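Local atomic coordinates of microcin B17-processing protein McbD (Escherichia coli str. K-12 substr. MG1655, PDB entry 6GRH), a protein that is required to process the inactive microcin B17 precursor peptide McbA into the active antibiotic, and belongs to the YcaO family. Residues E123-T135 with D139-C151. The protein carries 1 engineered substitution. Numbering follows the deposited sequence. Where two conformers were deposited one is given.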
ATOM      1  N   GLU E 123      47.518  33.101   6.694  1.00 41.42           N
ATOM      2  CA  GLU E 123      47.469  31.742   7.161  1.00 41.27           C
ATOM      3  C   GLU E 123      47.713  31.684   8.660  1.00 39.92           C
ATOM      4  O   GLU E 123      48.264  32.612   9.259  1.00 40.57           O
ATOM      5  CB  GLU E 123      48.482  30.886   6.396  1.00 43.32           C
ATOM      6  CG  GLU E 123      48.088  30.644   4.954  1.00 44.89           C
ATOM      7  CD  GLU E 123      49.210  30.097   4.104  1.00 47.47           C
ATOM      8  OE1 GLU E 123      50.319  30.661   4.127  1.00 51.02           O
ATOM      9  OE2 GLU E 123      48.978  29.104   3.389  1.00 50.09           O
ATOM     10  N   ILE E 124      47.270  30.591   9.259  1.00 37.65           N
ATOM     11  CA  ILE E 124      47.533  30.314  10.653  1.00 37.76           C
ATOM     12  C   ILE E 124      48.065  28.885  10.754  1.00 37.30           C
ATOM     13  O   ILE E 124      47.969  28.121   9.775  1.00 35.83           O
ATOM     14  CB  ILE E 124      46.291  30.551  11.530  1.00 38.08           C
ATOM     15  CG1 ILE E 124      45.122  29.657  11.109  1.00 37.28           C
ATOM     16  CG2 ILE E 124      45.888  32.028  11.477  1.00 38.65           C
ATOM     17  CD1 ILE E 124      43.918  29.804  12.020  1.00 37.33           C
ATOM     18  N   PRO E 125      48.666  28.526  11.911  1.00 37.49           N
ATOM     19  CA  PRO E 125      49.199  27.173  12.038  1.00 37.16           C
ATOM     20  C   PRO E 125      48.131  26.109  12.006  1.00 36.22           C
ATOM     21  O   PRO E 125      47.156  26.183  12.754  1.00 35.71           O
ATOM     22  CB  PRO E 125      49.893  27.191  13.399  1.00 38.08           C
ATOM     23  CG  PRO E 125      50.316  28.601  13.552  1.00 38.75           C
ATOM     24  CD  PRO E 125      49.149  29.382  13.017  1.00 38.22           C
ATOM     25  N   ALA E 126      48.345  25.123  11.142  1.00 35.67           N
ATOM     26  CA  ALA E 126      47.438  24.001  10.986  1.00 34.90           C
ATOM     27  C   ALA E 126      47.319  23.160  12.257  1.00 34.84           C
ATOM     28  O   ALA E 126      46.241  22.579  12.519  1.00 34.43           O
ATOM     29  CB  ALA E 126      47.891  23.126   9.827  1.00 34.87           C
ATOM     30  N   VAL E 127      48.396  23.110  13.050  1.00 34.99           N
ATOM     31  CA  VAL E 127      48.414  22.317  14.283  1.00 34.84           C
ATOM     32  C   VAL E 127      47.300  22.704  15.286  1.00 34.31           C
ATOM     33  O   VAL E 127      46.858  21.881  16.092  1.00 33.25           O
ATOM     34  CB  VAL E 127      49.793  22.385  14.952  1.00 36.17           C
ATOM     35  CG1 VAL E 127      50.028  23.748  15.613  1.00 36.43           C
ATOM     36  CG2 VAL E 127      49.979  21.234  15.939  1.00 36.29           C
ATOM     37  N   ILE E 128      46.859  23.956  15.232  1.00 34.59           N
ATOM     38  CA  ILE E 128      45.769  24.420  16.089  1.00 35.86           C
ATOM     39  C   ILE E 128      44.384  23.883  15.644  1.00 34.85           C
ATOM     40  O   ILE E 128      43.500  23.694  16.474  1.00 35.65           O
ATOM     41  CB  ILE E 128      45.767  25.967  16.179  1.00 37.04           C
ATOM     42  CG1 ILE E 128      47.121  26.435  16.725  1.00 38.61           C
ATOM     43  CG2 ILE E 128      44.647  26.467  17.090  1.00 37.14           C
ATOM     44  CD1 ILE E 128      47.376  27.909  16.552  1.00 39.80           C
ATOM     45  N   ILE E 129      44.234  23.621  14.350  0.50 34.43           N
ATOM     46  CA  ILE E 129      42.942  23.340  13.731  0.50 33.51           C
ATOM     47  C   ILE E 129      42.646  21.861  13.507  0.50 33.19           C
ATOM     48  O   ILE E 129      41.530  21.410  13.747  0.50 32.53           O
ATOM     49  CB  ILE E 129      42.841  24.121  12.409  0.50 33.35           C
ATOM     50  CG1 ILE E 129      42.073  25.405  12.692  0.50 33.25           C
ATOM     51  CG2 ILE E 129      42.148  23.307  11.332  0.50 32.68           C
ATOM     52  CD1 ILE E 129      42.714  26.658  12.148  0.50 34.04           C
ATOM     53  N   ALA E 130      43.646  21.113  13.055  1.00 33.57           N
ATOM     54  CA  ALA E 130      43.479  19.696  12.743  1.00 33.93           C
ATOM     55  C   ALA E 130      43.473  18.850  14.035  1.00 34.64           C
ATOM     56  O   ALA E 130      44.370  18.988  14.846  1.00 35.02           O
ATOM     57  CB  ALA E 130      44.615  19.267  11.827  1.00 33.83           C
ATOM     58  N   LEU E 131      42.478  17.988  14.224  0.50 34.08           N
ATOM     59  CA  LEU E 131      42.405  17.219  15.469  0.50 34.95           C
ATOM     60  C   LEU E 131      43.166  15.889  15.398  0.50 36.27           C
ATOM     61  O   LEU E 131      43.603  15.371  16.440  0.50 36.71           O
ATOM     62  CB  LEU E 131      40.957  17.067  15.924  0.50 34.41           C
ATOM     63  CG  LEU E 131      40.483  18.309  16.701  0.50 34.50           C
ATOM     64  CD1 LEU E 131      41.503  19.434  16.691  0.50 34.90           C
ATOM     65  CD2 LEU E 131      39.170  18.801  16.146  0.50 33.57           C
ATOM     66  N   ASP E 132      43.420  15.394  14.185  1.00 36.68           N
ATOM     67  CA  ASP E 132      44.199  14.154  14.019  1.00 37.57           C
ATOM     68  C   ASP E 132      45.699  14.388  14.282  1.00 38.75           C
ATOM     69  O   ASP E 132      46.157  15.528  14.307  1.00 38.78           O
ATOM     70  CB  ASP E 132      44.021  13.612  12.605  1.00 37.25           C
ATOM     71  CG  ASP E 132      44.725  14.463  11.574  1.00 38.47           C
ATOM     72  OD1 ASP E 132      44.236  15.583  11.284  1.00 38.74           O
ATOM     73  OD2 ASP E 132      45.797  14.040  11.082  1.00 39.53           O
ATOM     74  N   ASN E 133      46.470  13.317  14.442  1.00 39.47           N
ATOM     75  CA  ASN E 133      47.903  13.463  14.796  1.00 41.67           C
ATOM     76  C   ASN E 133      48.857  13.380  13.611  1.00 41.84           C
ATOM     77  O   ASN E 133      50.063  13.432  13.804  1.00 42.80           O
ATOM     78  CB  ASN E 133      48.294  12.464  15.894  1.00 44.24           C
ATOM     79  CG  ASN E 133      47.542  12.718  17.189  1.00 45.76           C
ATOM     80  OD1 ASN E 133      47.081  13.833  17.447  1.00 47.48           O
ATOM     81  ND2 ASN E 133      47.408  11.691  18.009  1.00 48.75           N
ATOM     82  N   ILE E 134      48.310  13.304  12.400  1.00 40.50           N
ATOM     83  CA  ILE E 134      49.078  13.160  11.171  1.00 41.37           C
ATOM     84  C   ILE E 134      49.255  14.478  10.422  1.00 40.34           C
ATOM     85  O   ILE E 134      50.330  14.763   9.902  1.00 40.40           O
ATOM     86  CB  ILE E 134      48.402  12.094  10.260  1.00 41.91           C
ATOM     87  CG1 ILE E 134      48.480  10.723  10.964  1.00 43.59           C
ATOM     88  CG2 ILE E 134      49.084  12.035   8.894  1.00 42.87           C
ATOM     89  CD1 ILE E 134      47.535   9.662  10.462  1.00 43.54           C
ATOM     90  N   THR E 135      48.188  15.266  10.354  1.00 39.62           N
ATOM     91  CA  THR E 135      48.146  16.469   9.532  1.00 39.31           C
ATOM     92  C   THR E 135      49.330  17.399   9.803  1.00 40.44           C
ATOM     93  O   THR E 135      50.015  17.799   8.870  1.00 41.48           O
ATOM     94  CB  THR E 135      46.812  17.191   9.735  1.00 38.71           C
ATOM     95  OG1 THR E 135      45.759  16.289   9.381  1.00 37.31           O
ATOM     96  CG2 THR E 135      46.726  18.418   8.877  1.00 38.73           C
ATOM     97  N   ASP E 139      54.659  19.617  14.070  1.00 43.67           N
ATOM     98  CA  ASP E 139      54.365  20.816  14.855  1.00 43.42           C
ATOM     99  C   ASP E 139      53.776  20.501  16.237  1.00 42.90           C
ATOM    100  O   ASP E 139      53.551  21.417  17.025  1.00 42.25           O
ATOM    101  CB  ASP E 139      53.375  21.699  14.086  1.00 42.23           C
ATOM    102  CG  ASP E 139      53.847  22.040  12.669  1.00 42.58           C
ATOM    103  OD1 ASP E 139      55.061  21.907  12.371  1.00 43.94           O
ATOM    104  OD2 ASP E 139      52.988  22.435  11.845  1.00 41.04           O
ATOM    105  N   LEU E 140      53.533  19.227  16.547  1.00 42.36           N
ATOM    106  CA  LEU E 140      52.830  18.891  17.799  1.00 42.25           C
ATOM    107  C   LEU E 140      53.618  19.205  19.076  1.00 42.96           C
ATOM    108  O   LEU E 140      53.022  19.496  20.122  1.00 42.23           O
ATOM    109  CB  LEU E 140      52.360  17.429  17.798  1.00 42.05           C
ATOM    110  CG  LEU E 140      51.149  17.104  16.910  1.00 41.07           C
ATOM    111  CD1 LEU E 140      50.980  15.587  16.842  1.00 41.21           C
ATOM    112  CD2 LEU E 140      49.854  17.767  17.386  1.00 40.02           C
ATOM    113  N   LYS E 141      54.943  19.186  18.982  1.00 43.93           N
ATOM    114  CA  LYS E 141      55.789  19.588  20.099  1.00 45.27           C
ATOM    115  C   LYS E 141      55.467  21.025  20.563  1.00 44.87           C
ATOM    116  O   LYS E 141      55.590  21.327  21.749  1.00 45.33           O
ATOM    117  CB  LYS E 141      57.299  19.387  19.786  1.00 47.17           C
ATOM    118  CG  LYS E 141      57.840  20.158  18.573  1.00 47.65           C
ATOM    119  CD  LYS E 141      59.316  19.868  18.280  1.00 48.83           C
ATOM    120  N   PHE E 142      55.029  21.880  19.632  1.00 43.67           N
ATOM    121  CA  PHE E 142      54.673  23.272  19.926  1.00 43.18           C
ATOM    122  C   PHE E 142      53.273  23.436  20.508  1.00 41.89           C
ATOM    123  O   PHE E 142      52.987  24.437  21.150  1.00 41.95           O
ATOM    124  CB  PHE E 142      54.787  24.131  18.649  1.00 43.03           C
ATOM    125  CG  PHE E 142      56.193  24.248  18.130  1.00 44.36           C
ATOM    126  CD1 PHE E 142      57.039  25.247  18.599  1.00 45.73           C
ATOM    127  CD2 PHE E 142      56.678  23.357  17.184  1.00 44.57           C
ATOM    128  CE1 PHE E 142      58.355  25.347  18.139  1.00 47.08           C
ATOM    129  CE2 PHE E 142      57.992  23.449  16.720  1.00 45.93           C
ATOM    130  CZ  PHE E 142      58.829  24.439  17.197  1.00 47.09           C
ATOM    131  N   TYR E 143      52.401  22.467  20.253  1.00 40.50           N
ATOM    132  CA  TYR E 143      50.970  22.606  20.532  1.00 39.57           C
ATOM    133  C   TYR E 143      50.355  21.213  20.603  1.00 39.28           C
ATOM    134  O   TYR E 143      49.707  20.774  19.650  1.00 38.73           O
ATOM    135  CB  TYR E 143      50.304  23.474  19.456  1.00 38.02           C
ATOM    136  CG  TYR E 143      48.891  23.886  19.788  1.00 36.87           C
ATOM    137  CD1 TYR E 143      48.635  24.955  20.629  1.00 36.92           C
ATOM    138  CD2 TYR E 143      47.800  23.196  19.263  1.00 35.52           C
ATOM    139  CE1 TYR E 143      47.328  25.335  20.938  1.00 36.44           C
ATOM    140  CE2 TYR E 143      46.502  23.560  19.575  1.00 34.97           C
ATOM    141  CZ  TYR E 143      46.261  24.632  20.398  1.00 35.19           C
ATOM    142  OH  TYR E 143      44.964  24.955  20.688  1.00 34.43           O
ATOM    143  N   PRO E 144      50.582  20.505  21.725  1.00 40.65           N
ATOM    144  CA  PRO E 144      50.199  19.091  21.788  1.00 41.06           C
ATOM    145  C   PRO E 144      48.729  18.845  22.085  1.00 40.59           C
ATOM    146  O   PRO E 144      48.229  17.777  21.721  1.00 40.04           O
ATOM    147  CB  PRO E 144      51.078  18.533  22.923  1.00 42.19           C
ATOM    148  CG  PRO E 144      51.351  19.705  23.806  1.00 42.70           C
ATOM    149  CD  PRO E 144      51.390  20.909  22.898  1.00 42.04           C
ATOM    150  N   ASP E 145      48.064  19.797  22.738  1.00 40.55           N
ATOM    151  CA  ASP E 145      46.653  19.675  23.119  1.00 40.71           C
ATOM    152  C   ASP E 145      45.744  20.501  22.201  1.00 39.60           C
ATOM    153  O   ASP E 145      45.859  21.717  22.140  1.00 40.33           O
ATOM    154  CB  ASP E 145      46.463  20.086  24.585  1.00 41.66           C
ATOM    155  CG  ASP E 145      47.284  19.228  25.541  1.00 43.70           C
ATOM    156  OD1 ASP E 145      47.229  17.992  25.447  1.00 45.25           O
ATOM    157  OD2 ASP E 145      48.026  19.768  26.376  1.00 45.30           O
ATOM    158  N   ARG E 146      44.865  19.814  21.468  1.00 38.94           N
ATOM    159  CA  ARG E 146      43.932  20.407  20.511  1.00 37.66           C
ATOM    160  C   ARG E 146      42.489  20.063  20.897  1.00 36.33           C
ATOM    161  O   ARG E 146      42.232  19.043  21.538  1.00 35.57           O
ATOM    162  CB  ARG E 146      44.143  19.788  19.121  1.00 38.59           C
ATOM    163  CG  ARG E 146      45.363  20.207  18.311  1.00 40.00           C
ATOM    164  CD  ARG E 146      46.674  19.571  18.703  1.00 41.93           C
ATOM    165  NE  ARG E 146      46.569  18.188  19.150  1.00 42.64           N
ATOM    166  CZ  ARG E 146      46.456  17.110  18.372  1.00 43.27           C
ATOM    167  NH1 ARG E 146      46.400  17.203  17.039  1.00 43.13           N
ATOM    168  NH2 ARG E 146      46.379  15.909  18.950  1.00 43.94           N
ATOM    169  N   ASP E 147      41.548  20.886  20.452  1.00 35.34           N
ATOM    170  CA  ASP E 147      40.120  20.586  20.582  1.00 34.55           C
ATOM    171  C   ASP E 147      39.309  21.388  19.587  1.00 34.01           C
ATOM    172  O   ASP E 147      39.885  22.126  18.779  1.00 33.67           O
ATOM    173  CB  ASP E 147      39.635  20.764  22.034  1.00 34.62           C
ATOM    174  CG  ASP E 147      39.566  22.226  22.492  1.00 35.06           C
ATOM    175  OD1 ASP E 147      39.489  23.163  21.660  1.00 33.82           O
ATOM    176  OD2 ASP E 147      39.594  22.404  23.728  1.00 35.82           O
ATOM    177  N   THR E 148      37.982  21.253  19.646  1.00 33.99           N
ATOM    178  CA  THR E 148      37.102  21.819  18.642  1.00 34.49           C
ATOM    179  C   THR E 148      36.461  23.162  19.032  1.00 34.29           C
ATOM    180  O   THR E 148      35.452  23.532  18.435  1.00 32.82           O
ATOM    181  CB  THR E 148      35.946  20.840  18.320  1.00 34.63           C
ATOM    182  OG1 THR E 148      35.191  20.590  19.516  1.00 37.29           O
ATOM    183  CG2 THR E 148      36.455  19.557  17.767  1.00 34.25           C
ATOM    184  N   CYS E 149      37.020  23.881  20.006  1.00 35.83           N
ATOM    185  CA  CYS E 149      36.482  25.209  20.385  1.00 37.20           C
ATOM    186  C   CYS E 149      36.431  26.148  19.198  1.00 36.35           C
ATOM    187  O   CYS E 149      37.391  26.249  18.438  1.00 36.33           O
ATOM    188  CB  CYS E 149      37.322  25.887  21.462  1.00 40.26           C
ATOM    189  SG  CYS E 149      37.165  25.065  23.050  1.00 45.68           S
ATOM    190  N   GLY E 150      35.286  26.805  19.041  1.00 35.18           N
ATOM    191  CA  GLY E 150      35.072  27.745  17.969  1.00 34.91           C
ATOM    192  C   GLY E 150      34.763  27.160  16.600  1.00 33.79           C
ATOM    193  O   GLY E 150      34.667  27.913  15.644  1.00 33.97           O
ATOM    194  N   CYS E 151      34.613  25.845  16.503  1.00 32.97           N
ATOM    195  CA  CYS E 151      34.369  25.165  15.222  1.00 32.54           C
ATOM    196  C   CYS E 151      32.887  25.188  14.894  1.00 32.47           C
ATOM    197  O   CYS E 151      32.049  25.059  15.794  1.00 32.54           O
ATOM    198  CB  CYS E 151      34.815  23.714  15.275  1.00 32.73           C
ATOM    199  SG  CYS E 151      36.612  23.471  15.320  1.00 34.86           S
TER
HETATM  200  O   HOH W   1      47.066  19.212  15.140  1.00 31.07           O
HETATM  201  O   HOH W   2      50.944  24.066  12.221  1.00 32.68           O
HETATM  202  O   HOH W   3      43.078  23.486  19.198  1.00 31.16           O
HETATM  203  O   HOH W   4      39.924  22.429  15.763  1.00 35.07           O
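Arg146 makes the direct hydrogen bonds between the two segments. Its chain, bent at chi2 and chi3, carries the guanidinium up to the turn at Asp132 and Asn133. NH2 donates to Asn133 OD1 at 2.7 Å, in the amide's carbonyl plane although the two flat groups are inclined by 35°. NH1 reaches Asp132 O at 3.2 Å; that oxygen lies in the guanidinium plane, but the donor stands 58° out of the carbonyl plane. Asp132 OD2 accepts from Ile134 N, an Asx turn, and from Thr135 N, which ties down the turn bearing both acceptors. Leu140 CD2 rests over one guanidinium face, near its rim.

Four waters extend the polar contact. Water 1 accepts from Arg146 NH1 at 2.8 Å and donates to Val127 O and Ala130 O. Water 2 joins Val127 N to Asp139 OD2 (2.6 Å from the water), which also takes Lys109 N, while Asp139 OD1 bonds His106 NE2. Waters 3 and 4 link the carbonyls of Ile128 and Ile129 to the backbone of Asp147.

Apolar packing fills in between. Ile128 CG1 sits 4.0 Å from the Tyr143 ring centroid and 8° off its normal, a CH-pi contact over the face. Val127 CG2 meets Leu140 CD2 at 3.8 Å, and Val127 CG1 meets Tyr143 CB at 3.9 Å.

This YcaO-family connection thus folds back on itself between strands 121-125 and 151-154, with Ile128 and Tyr143 packed on helix 82-95, and Leu131 and Thr148 on helix 47-66.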